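Local coordinates for periplasmic protein-probably involved in high-affinity Fe2+ transport (Escherichia coli F11, PDB 5I0Y) that probably takes part in high-affinity ferrous iron transport in the periplasm, a process that depends on its copper site, at residues Tyr67-Tyr72 with His115-Ser120. The protein carries 1 engineered substitution. Numbering follows the deposited sequence.
Sequences YLTISY and HIEPPS
Ser71 and His115 form a hydrogen-bonded antiparallel pair: His115 N donates to Ser71 O at 2.8 Å, and Ser71 N returns a bond to His115 O. Ser71 OG, turned between its own backbone N and carbonyl carbon (chi1 65°), comes up to the edge of the imidazole, 3.2 Å from His115 CD2. Both ring nitrogens are engaged elsewhere, ND1 with Asp142 and NE2 with Thr73, which fixes the rotation of the ring. Thr69 and Glu117 pair in the same manner, with Glu117 N giving a bond of 2.9 Å to Thr69 O and Thr69 N a weak one back to Glu117 O. Thr69 CG2 lies 3.5 Å from Glu117 OE1. Thr69 OG1, beside its backbone N (chi1 -59°), instead donates to a water that in turn donates to Tyr67 O and Pro118 O, bridging the segments where the ladder ends. Here Pro119 CA directs its hydrogen almost straight at Tyr67 O, and Leu68 CD2 packs alongside the proline ring, 3.7 Å from Pro119 CD. On the opposite face from Thr69 and Ser71, Ile70 CG2 meets Ile116 CG1 at 4.2 Å; Ile49 and Tyr98 cover Ile70, while Trp138 covers Ile116. Beyond the ladder, the Tyr67 ring stacks on Tyr67 of the second subunit. The arrangement is a regular antiparallel ladder between neighbouring strands 69-76 and 108-117 of the beta sandwich.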
ATOM      1  N   TYR B  67       1.035  -3.364   1.911  1.00  8.10           N
ATOM      2  CA  TYR B  67       2.280  -3.881   2.533  1.00  8.39           C
ATOM      3  C   TYR B  67       2.281  -5.384   2.764  1.00  8.43           C
ATOM      4  O   TYR B  67       3.077  -5.880   3.565  1.00  9.06           O
ATOM      5  CB  TYR B  67       2.642  -3.110   3.820  1.00  8.76           C
ATOM      6  CG  TYR B  67       2.958  -1.676   3.509  1.00  8.38           C
ATOM      7  CD1 TYR B  67       4.241  -1.292   3.115  1.00  8.74           C
ATOM      8  CD2 TYR B  67       1.969  -0.709   3.595  1.00  8.56           C
ATOM      9  CE1 TYR B  67       4.524   0.041   2.822  1.00  8.84           C
ATOM     10  CE2 TYR B  67       2.242   0.617   3.296  1.00  8.64           C
ATOM     11  CZ  TYR B  67       3.503   0.975   2.913  1.00  8.41           C
ATOM     12  OH  TYR B  67       3.720   2.308   2.632  1.00  8.89           O
ATOM     13  N   LEU B  68       1.452  -6.122   2.028  1.00  8.39           N
ATOM     14  CA  LEU B  68       1.500  -7.583   2.141  1.00  9.08           C
ATOM     15  C   LEU B  68       2.677  -8.145   1.343  1.00  9.45           C
ATOM     16  O   LEU B  68       3.176  -7.515   0.411  1.00 10.26           O
ATOM     17  CB  LEU B  68       0.199  -8.211   1.645  1.00  8.65           C
ATOM     18  CG  LEU B  68      -1.035  -7.846   2.468  1.00  9.09           C
ATOM     19  CD1 LEU B  68      -2.288  -8.448   1.850  1.00  9.12           C
ATOM     20  CD2 LEU B  68      -0.919  -8.269   3.926  1.00  9.74           C
ATOM     21  N   THR B  69       3.117  -9.356   1.700  1.00  9.65           N
ATOM     22  CA  THR B  69       4.107 -10.097   0.940  1.00 10.14           C
ATOM     23  C   THR B  69       3.414 -11.382   0.512  1.00  9.75           C
ATOM     24  O   THR B  69       2.913 -12.147   1.341  1.00 10.20           O
ATOM     25  CB  THR B  69       5.320 -10.400   1.811  1.00 10.66           C
ATOM     26  OG1 THR B  69       5.846  -9.147   2.268  1.00 10.81           O
ATOM     27  CG2 THR B  69       6.394 -11.151   1.012  1.00 11.27           C
ATOM     28  N   ILE B  70       3.391 -11.614  -0.789  1.00  9.82           N
ATOM     29  CA  ILE B  70       2.598 -12.704  -1.340  1.00  9.99           C
ATOM     30  C   ILE B  70       3.373 -13.430  -2.404  1.00 10.10           C
ATOM     31  O   ILE B  70       3.869 -12.807  -3.367  1.00 10.44           O
ATOM     32  CB  ILE B  70       1.255 -12.219  -1.931  1.00  9.99           C
ATOM     33  CG1 ILE B  70       0.516 -11.363  -0.912  1.00  9.96           C
ATOM     34  CG2 ILE B  70       0.400 -13.414  -2.364  1.00 10.84           C
ATOM     35  CD1 ILE B  70      -0.746 -10.733  -1.461  1.00 10.56           C
ATOM     36  N   SER B  71       3.470 -14.747  -2.231  1.00 10.44           N
ATOM     37  CA  SER B  71       3.989 -15.625  -3.273  1.00 11.41           C
ATOM     38  C   SER B  71       2.886 -16.604  -3.671  1.00 11.18           C
ATOM     39  O   SER B  71       1.862 -16.697  -3.002  1.00 11.45           O
ATOM     40  CB  SER B  71       5.262 -16.356  -2.853  1.00 12.62           C
ATOM     41  OG  SER B  71       5.014 -17.238  -1.789  1.00 14.45           O
ATOM     42  N   TYR B  72       3.082 -17.290  -4.786  1.00 11.31           N
ATOM     43  CA  TYR B  72       2.077 -18.230  -5.261  1.00 11.40           C
ATOM     44  C   TYR B  72       2.696 -19.566  -5.652  1.00 11.51           C
ATOM     45  O   TYR B  72       3.868 -19.642  -6.003  1.00 11.97           O
ATOM     46  CB  TYR B  72       1.284 -17.633  -6.455  1.00 11.98           C
ATOM     47  CG  TYR B  72       2.110 -17.507  -7.720  1.00 12.95           C
ATOM     48  CD1 TYR B  72       2.263 -18.594  -8.586  1.00 13.06           C
ATOM     49  CD2 TYR B  72       2.780 -16.322  -8.025  1.00 13.01           C
ATOM     50  CE1 TYR B  72       3.025 -18.503  -9.735  1.00 14.48           C
ATOM     51  CE2 TYR B  72       3.551 -16.221  -9.181  1.00 13.98           C
ATOM     52  CZ  TYR B  72       3.678 -17.328 -10.014  1.00 14.73           C
ATOM     53  OH  TYR B  72       4.437 -17.288 -11.164  1.00 16.49           O
ATOM     54  N   HIS B 115       0.514 -17.541  -0.714  1.00 10.41           N
ATOM     55  CA  HIS B 115       1.198 -17.578   0.594  1.00 10.75           C
ATOM     56  C   HIS B 115       1.348 -16.169   1.076  1.00 10.65           C
ATOM     57  O   HIS B 115       2.087 -15.392   0.463  1.00 10.39           O
ATOM     58  CB  HIS B 115       2.569 -18.241   0.461  1.00 11.91           C
ATOM     59  CG  HIS B 115       2.555 -19.520  -0.350  1.00 12.86           C
ATOM     60  ND1 HIS B 115       1.966 -20.652   0.100  1.00 13.22           N
ATOM     61  CD2 HIS B 115       3.075 -19.818  -1.608  1.00 13.23           C
ATOM     62  CE1 HIS B 115       2.106 -21.623  -0.815  1.00 13.59           C
ATOM     63  NE2 HIS B 115       2.783 -21.118  -1.866  1.00 13.56           N
ATOM     64  N   ILE B 116       0.618 -15.812   2.136  1.00 10.36           N
ATOM     65  CA  ILE B 116       0.474 -14.406   2.544  1.00 10.84           C
ATOM     66  C   ILE B 116       1.135 -14.123   3.890  1.00 10.90           C
ATOM     67  O   ILE B 116       0.926 -14.847   4.871  1.00 11.44           O
ATOM     68  CB  ILE B 116      -1.016 -14.037   2.582  1.00 11.26           C
ATOM     69  CG1 ILE B 116      -1.620 -14.340   1.215  1.00 12.45           C
ATOM     70  CG2 ILE B 116      -1.208 -12.552   2.889  1.00 11.46           C
ATOM     71  CD1 ILE B 116      -3.103 -14.155   1.141  1.00 13.40           C
ATOM     72  N   GLU B 117       1.922 -13.053   3.934  1.00 11.00           N
ATOM     73  CA  GLU B 117       2.548 -12.598   5.171  1.00 11.26           C
ATOM     74  C   GLU B 117       2.060 -11.186   5.475  1.00 10.70           C
ATOM     75  O   GLU B 117       1.819 -10.408   4.547  1.00 10.20           O
ATOM     76  CB  GLU B 117       4.075 -12.620   5.032  1.00 12.74           C
ATOM     77  CG  GLU B 117       4.634 -14.029   5.099  1.00 14.63           C
ATOM     78  CD  GLU B 117       6.053 -14.112   4.585  1.00 16.38           C
ATOM     79  OE1 GLU B 117       6.294 -13.715   3.427  1.00 18.25           O
ATOM     80  OE2 GLU B 117       6.935 -14.589   5.327  1.00 18.93           O
ATOM     81  N   PRO B 118       1.895 -10.853   6.764  1.00 10.27           N
ATOM     82  CA  PRO B 118       1.255  -9.603   7.159  1.00  9.97           C
ATOM     83  C   PRO B 118       2.127  -8.363   6.922  1.00  9.94           C
ATOM     84  O   PRO B 118       3.326  -8.475   6.663  1.00  9.87           O
ATOM     85  CB  PRO B 118       0.966  -9.810   8.656  1.00  9.81           C
ATOM     86  CG  PRO B 118       2.076 -10.716   9.087  1.00 10.02           C
ATOM     87  CD  PRO B 118       2.249 -11.671   7.943  1.00 10.63           C
ATOM     88  N   PRO B 119       1.510  -7.182   7.029  1.00  9.91           N
ATOM     89  CA  PRO B 119       2.182  -5.924   6.696  1.00 10.10           C
ATOM     90  C   PRO B 119       3.439  -5.623   7.511  1.00 10.47           C
ATOM     91  O   PRO B 119       4.287  -4.863   7.046  1.00  9.92           O
ATOM     92  CB  PRO B 119       1.087  -4.884   6.936  1.00 10.24           C
ATOM     93  CG  PRO B 119      -0.170  -5.629   6.634  1.00 10.16           C
ATOM     94  CD  PRO B 119       0.067  -6.972   7.252  1.00  9.81           C
ATOM     95  N   SER B 120       3.574  -6.225   8.693  1.00 10.86           N
ATOM     96  CA  SER B 120       4.800  -6.060   9.465  1.00 12.02           C
ATOM     97  C   SER B 120       6.037  -6.457   8.662  1.00 12.16           C
ATOM     98  O   SER B 120       7.101  -5.852   8.803  1.00 13.89           O
ATOM     99  CB  SER B 120       4.715  -6.873  10.761  1.00 12.56           C
ATOM    100  OG  SER B 120       4.360  -8.207  10.478  1.00 12.93           O
TER
HETATM  101  O   HOH W   1       4.571  -7.982   4.303  1.00  9.94           O